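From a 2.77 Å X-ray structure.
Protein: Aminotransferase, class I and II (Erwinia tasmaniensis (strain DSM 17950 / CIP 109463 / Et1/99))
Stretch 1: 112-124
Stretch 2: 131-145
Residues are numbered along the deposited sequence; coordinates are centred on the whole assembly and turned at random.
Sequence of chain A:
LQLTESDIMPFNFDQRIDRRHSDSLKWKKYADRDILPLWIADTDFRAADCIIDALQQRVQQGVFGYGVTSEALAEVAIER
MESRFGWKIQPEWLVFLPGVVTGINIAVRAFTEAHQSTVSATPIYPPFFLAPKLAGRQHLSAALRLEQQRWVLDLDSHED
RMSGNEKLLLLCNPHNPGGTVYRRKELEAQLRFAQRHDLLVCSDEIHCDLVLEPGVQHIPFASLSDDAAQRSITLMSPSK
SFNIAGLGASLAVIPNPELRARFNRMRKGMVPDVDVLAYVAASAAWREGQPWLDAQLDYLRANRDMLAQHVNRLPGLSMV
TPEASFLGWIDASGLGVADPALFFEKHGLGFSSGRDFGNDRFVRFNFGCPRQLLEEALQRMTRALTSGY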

# COMPACT_ATOMS: atom_id res chain seq x y z
N THR A 112 -7.73 -5.92 19.78
CA THR A 112 -7.21 -6.89 20.73
C THR A 112 -6.10 -6.23 21.54
O THR A 112 -5.43 -5.31 21.06
CB THR A 112 -6.68 -8.15 20.03
OG1 THR A 112 -7.58 -8.52 18.98
CG2 THR A 112 -6.57 -9.31 21.01
N GLU A 113 -5.91 -6.71 22.76
CA GLU A 113 -4.84 -6.25 23.64
C GLU A 113 -3.92 -7.41 23.99
O GLU A 113 -4.18 -8.56 23.63
CB GLU A 113 -5.42 -5.58 24.89
CG GLU A 113 -5.94 -4.18 24.62
CD GLU A 113 -7.11 -3.81 25.51
OE1 GLU A 113 -7.50 -4.64 26.36
OE2 GLU A 113 -7.64 -2.69 25.37
N ALA A 114 -2.84 -7.10 24.70
CA ALA A 114 -1.77 -8.07 24.91
C ALA A 114 -2.27 -9.32 25.63
O ALA A 114 -1.86 -10.44 25.30
CB ALA A 114 -0.63 -7.43 25.69
N HIS A 115 -3.16 -9.15 26.61
CA HIS A 115 -3.66 -10.28 27.38
C HIS A 115 -4.80 -11.02 26.69
O HIS A 115 -5.22 -12.07 27.18
CB HIS A 115 -4.12 -9.81 28.76
CG HIS A 115 -5.27 -8.85 28.72
ND1 HIS A 115 -5.13 -7.55 28.30
CD2 HIS A 115 -6.58 -9.00 29.04
CE1 HIS A 115 -6.30 -6.94 28.36
NE2 HIS A 115 -7.20 -7.80 28.81
N GLN A 116 -5.30 -10.50 25.58
CA GLN A 116 -6.44 -11.08 24.89
C GLN A 116 -5.99 -11.89 23.68
O GLN A 116 -4.91 -11.67 23.11
CB GLN A 116 -7.43 -9.99 24.46
CG GLN A 116 -8.09 -9.28 25.62
CD GLN A 116 -8.99 -8.14 25.18
OE1 GLN A 116 -8.72 -7.47 24.19
NE2 GLN A 116 -10.07 -7.92 25.92
N SER A 117 -6.83 -12.85 23.28
CA SER A 117 -6.50 -13.80 22.24
C SER A 117 -7.51 -13.70 21.09
O SER A 117 -8.54 -13.03 21.19
CB SER A 117 -6.47 -15.23 22.79
OG SER A 117 -7.76 -15.64 23.22
N THR A 118 -7.19 -14.40 20.00
CA THR A 118 -8.05 -14.49 18.84
C THR A 118 -8.49 -15.93 18.63
O THR A 118 -7.84 -16.88 19.09
CB THR A 118 -7.34 -13.99 17.57
OG1 THR A 118 -6.21 -14.82 17.29
CG2 THR A 118 -6.87 -12.55 17.76
N VAL A 119 -9.62 -16.10 17.94
CA VAL A 119 -10.17 -17.41 17.63
C VAL A 119 -10.44 -17.49 16.14
O VAL A 119 -10.97 -16.55 15.54
CB VAL A 119 -11.47 -17.69 18.42
CG1 VAL A 119 -11.91 -19.14 18.23
CG2 VAL A 119 -11.29 -17.37 19.88
N SER A 120 -10.06 -18.61 15.53
CA SER A 120 -10.35 -18.86 14.13
C SER A 120 -10.44 -20.36 13.91
O SER A 120 -10.26 -21.16 14.84
CB SER A 120 -9.29 -18.23 13.22
OG SER A 120 -8.11 -19.01 13.21
N ALA A 121 -10.71 -20.74 12.67
CA ALA A 121 -10.73 -22.15 12.29
C ALA A 121 -9.34 -22.59 11.84
O ALA A 121 -8.46 -21.77 11.56
CB ALA A 121 -11.75 -22.39 11.18
N THR A 122 -9.16 -23.91 11.78
CA THR A 122 -7.95 -24.49 11.22
C THR A 122 -8.38 -25.71 10.42
O THR A 122 -9.19 -26.52 10.90
CB THR A 122 -6.92 -24.88 12.29
OG1 THR A 122 -5.86 -25.64 11.69
CG2 THR A 122 -7.56 -25.69 13.41
N PRO A 123 -7.90 -25.86 9.17
CA PRO A 123 -6.97 -24.96 8.49
C PRO A 123 -7.63 -23.65 8.07
O PRO A 123 -8.85 -23.54 8.13
CB PRO A 123 -6.54 -25.76 7.26
CG PRO A 123 -7.73 -26.61 6.96
CD PRO A 123 -8.31 -26.98 8.30
N ILE A 124 -6.82 -22.67 7.66
CA ILE A 124 -7.34 -21.35 7.31
C ILE A 124 -6.28 -20.57 6.55
O ILE A 124 -5.12 -20.99 6.48
CB ILE A 124 -7.80 -20.59 8.58
CG1 ILE A 124 -8.85 -19.53 8.23
CG2 ILE A 124 -6.61 -19.98 9.30
CD1 ILE A 124 -9.45 -18.85 9.44
N ALA A 131 -1.15 -13.07 11.88
CA ALA A 131 -1.31 -11.72 12.42
C ALA A 131 -1.25 -11.69 13.94
O ALA A 131 -0.54 -10.83 14.49
CB ALA A 131 -2.61 -11.11 11.88
N PRO A 132 -1.94 -12.57 14.69
CA PRO A 132 -1.73 -12.58 16.14
C PRO A 132 -0.31 -12.95 16.53
O PRO A 132 0.17 -12.52 17.58
CB PRO A 132 -2.74 -13.63 16.64
CG PRO A 132 -3.76 -13.72 15.56
CD PRO A 132 -3.00 -13.51 14.29
N LYS A 133 0.37 -13.74 15.69
CA LYS A 133 1.75 -14.10 15.97
C LYS A 133 2.66 -12.88 15.91
O LYS A 133 3.54 -12.71 16.77
CB LYS A 133 2.20 -15.18 14.99
CG LYS A 133 3.55 -15.81 15.29
CD LYS A 133 3.86 -16.89 14.28
CE LYS A 133 5.19 -17.56 14.55
NZ LYS A 133 5.49 -18.62 13.55
N LEU A 134 2.47 -12.02 14.91
CA LEU A 134 3.29 -10.82 14.77
C LEU A 134 2.86 -9.72 15.72
O LEU A 134 3.66 -8.81 15.99
CB LEU A 134 3.23 -10.30 13.33
CG LEU A 134 3.62 -11.29 12.23
CD1 LEU A 134 3.59 -10.62 10.87
CD2 LEU A 134 5.00 -11.89 12.51
N ALA A 135 1.64 -9.77 16.24
CA ALA A 135 1.13 -8.76 17.16
C ALA A 135 1.28 -9.16 18.62
O ALA A 135 0.83 -8.42 19.50
CB ALA A 135 -0.34 -8.46 16.85
N GLY A 136 1.91 -10.30 18.90
CA GLY A 136 2.06 -10.74 20.27
C GLY A 136 0.79 -11.25 20.91
O GLY A 136 0.61 -11.12 22.12
N ARG A 137 -0.11 -11.84 20.11
CA ARG A 137 -1.38 -12.36 20.60
C ARG A 137 -1.40 -13.87 20.43
O ARG A 137 -1.07 -14.39 19.36
CB ARG A 137 -2.55 -11.74 19.83
CG ARG A 137 -2.51 -10.23 19.72
CD ARG A 137 -2.54 -9.56 21.08
NE ARG A 137 -3.06 -8.20 21.00
CZ ARG A 137 -2.32 -7.13 20.71
NH1 ARG A 137 -1.03 -7.26 20.47
NH2 ARG A 137 -2.88 -5.93 20.67
N GLN A 138 -1.78 -14.58 21.50
CA GLN A 138 -1.98 -16.01 21.39
C GLN A 138 -3.27 -16.30 20.63
O GLN A 138 -4.20 -15.49 20.61
CB GLN A 138 -2.01 -16.66 22.78
CG GLN A 138 -3.22 -16.31 23.64
CD GLN A 138 -3.11 -14.95 24.31
OE1 GLN A 138 -2.63 -13.98 23.72
NE2 GLN A 138 -3.56 -14.87 25.56
N HIS A 139 -3.31 -17.47 19.99
CA HIS A 139 -4.38 -17.80 19.06
C HIS A 139 -5.00 -19.14 19.42
O HIS A 139 -4.28 -20.10 19.70
CB HIS A 139 -3.86 -17.83 17.61
CG HIS A 139 -4.93 -17.99 16.58
ND1 HIS A 139 -5.85 -17.00 16.32
CD2 HIS A 139 -5.23 -19.01 15.75
CE1 HIS A 139 -6.67 -17.41 15.37
NE2 HIS A 139 -6.32 -18.63 15.00
N LEU A 140 -6.33 -19.19 19.42
CA LEU A 140 -7.08 -20.42 19.67
C LEU A 140 -7.66 -20.92 18.36
O LEU A 140 -8.35 -20.17 17.66
CB LEU A 140 -8.19 -20.18 20.70
CG LEU A 140 -9.09 -21.38 21.01
CD1 LEU A 140 -8.28 -22.51 21.62
CD2 LEU A 140 -10.24 -20.98 21.92
N SER A 141 -7.40 -22.18 18.04
CA SER A 141 -7.80 -22.77 16.77
C SER A 141 -8.83 -23.87 17.01
O SER A 141 -8.64 -24.73 17.88
CB SER A 141 -6.59 -23.34 16.03
OG SER A 141 -5.57 -22.37 15.90
N ALA A 142 -9.91 -23.83 16.24
CA ALA A 142 -10.95 -24.86 16.28
C ALA A 142 -10.89 -25.64 14.97
O ALA A 142 -11.04 -25.06 13.89
CB ALA A 142 -12.33 -24.24 16.48
N ALA A 143 -10.68 -26.95 15.08
CA ALA A 143 -10.48 -27.77 13.90
C ALA A 143 -11.76 -27.90 13.09
O ALA A 143 -12.84 -28.12 13.64
CB ALA A 143 -9.97 -29.16 14.30
N LEU A 144 -11.63 -27.76 11.77
CA LEU A 144 -12.74 -28.04 10.87
C LEU A 144 -12.95 -29.54 10.76
O LEU A 144 -11.99 -30.31 10.65
CB LEU A 144 -12.48 -27.44 9.49
CG LEU A 144 -12.47 -25.92 9.39
CD1 LEU A 144 -12.25 -25.49 7.94
CD2 LEU A 144 -13.76 -25.34 9.93
N ARG A 145 -14.21 -29.96 10.79
CA ARG A 145 -14.57 -31.37 10.70
C ARG A 145 -15.39 -31.62 9.44
O ARG A 145 -16.19 -30.78 9.04
CB ARG A 145 -15.34 -31.83 11.94
CG ARG A 145 -14.51 -31.79 13.21
CD ARG A 145 -13.15 -32.42 12.98
NE ARG A 145 -12.25 -32.25 14.12
CZ ARG A 145 -10.97 -32.60 14.12
NH1 ARG A 145 -10.43 -33.13 13.03
NH2 ARG A 145 -10.22 -32.41 15.20

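This contact is a parallel beta pairing, strand 117-122 lying beside the strand around Leu 140 and Ser 141, reinforced by a histidine on one face of the sheet and an arginine just before the second strand. Parallel strands characteristically bond in a staggered ladder, in which alternate residues of one strand reach two residues of the other, and the pattern here is regular. Thr 118 N donates to Gln 138 O (3.2 Å), while Thr 118 O accepts from Leu 140 N (2.8 Å). Ser 120 repeats the step, its N to Leu 140 O (3.1 Å) and its O from Ala 142 N (3.0 Å), and Thr 122 continues it, with Thr 122 O accepting from Leu 144 N at 2.9 Å.

Side chains alternate accordingly. On the face carrying Thr 118, Ser 120 and His 139, the imidazole uses both nitrogens: His 139 ND1 lies a very short 2.4 Å from Thr 118 OG1, and NE2 2.6 Å from Ser 120 OG, both hydroxyls near the ring plane. These hydrogen bonds thus tie one histidine to two residues of the neighbouring strand. The other face carries Val 119, Ala 121, Leu 140 and Ala 142, with Val 119 CG2 4.3 Å from Leu 140 CB; farther along, Ala 121 CB meets Leu 144 CD2 at 3.8 Å.

Before the strands, Arg 137 NH2 donates to Thr 112 O (2.7 Å, 167°), fastening the preceding loop. Arg 137 NE approaches Glu 113 O at 2.9 Å, but the angle is too poor for a hydrogen bond.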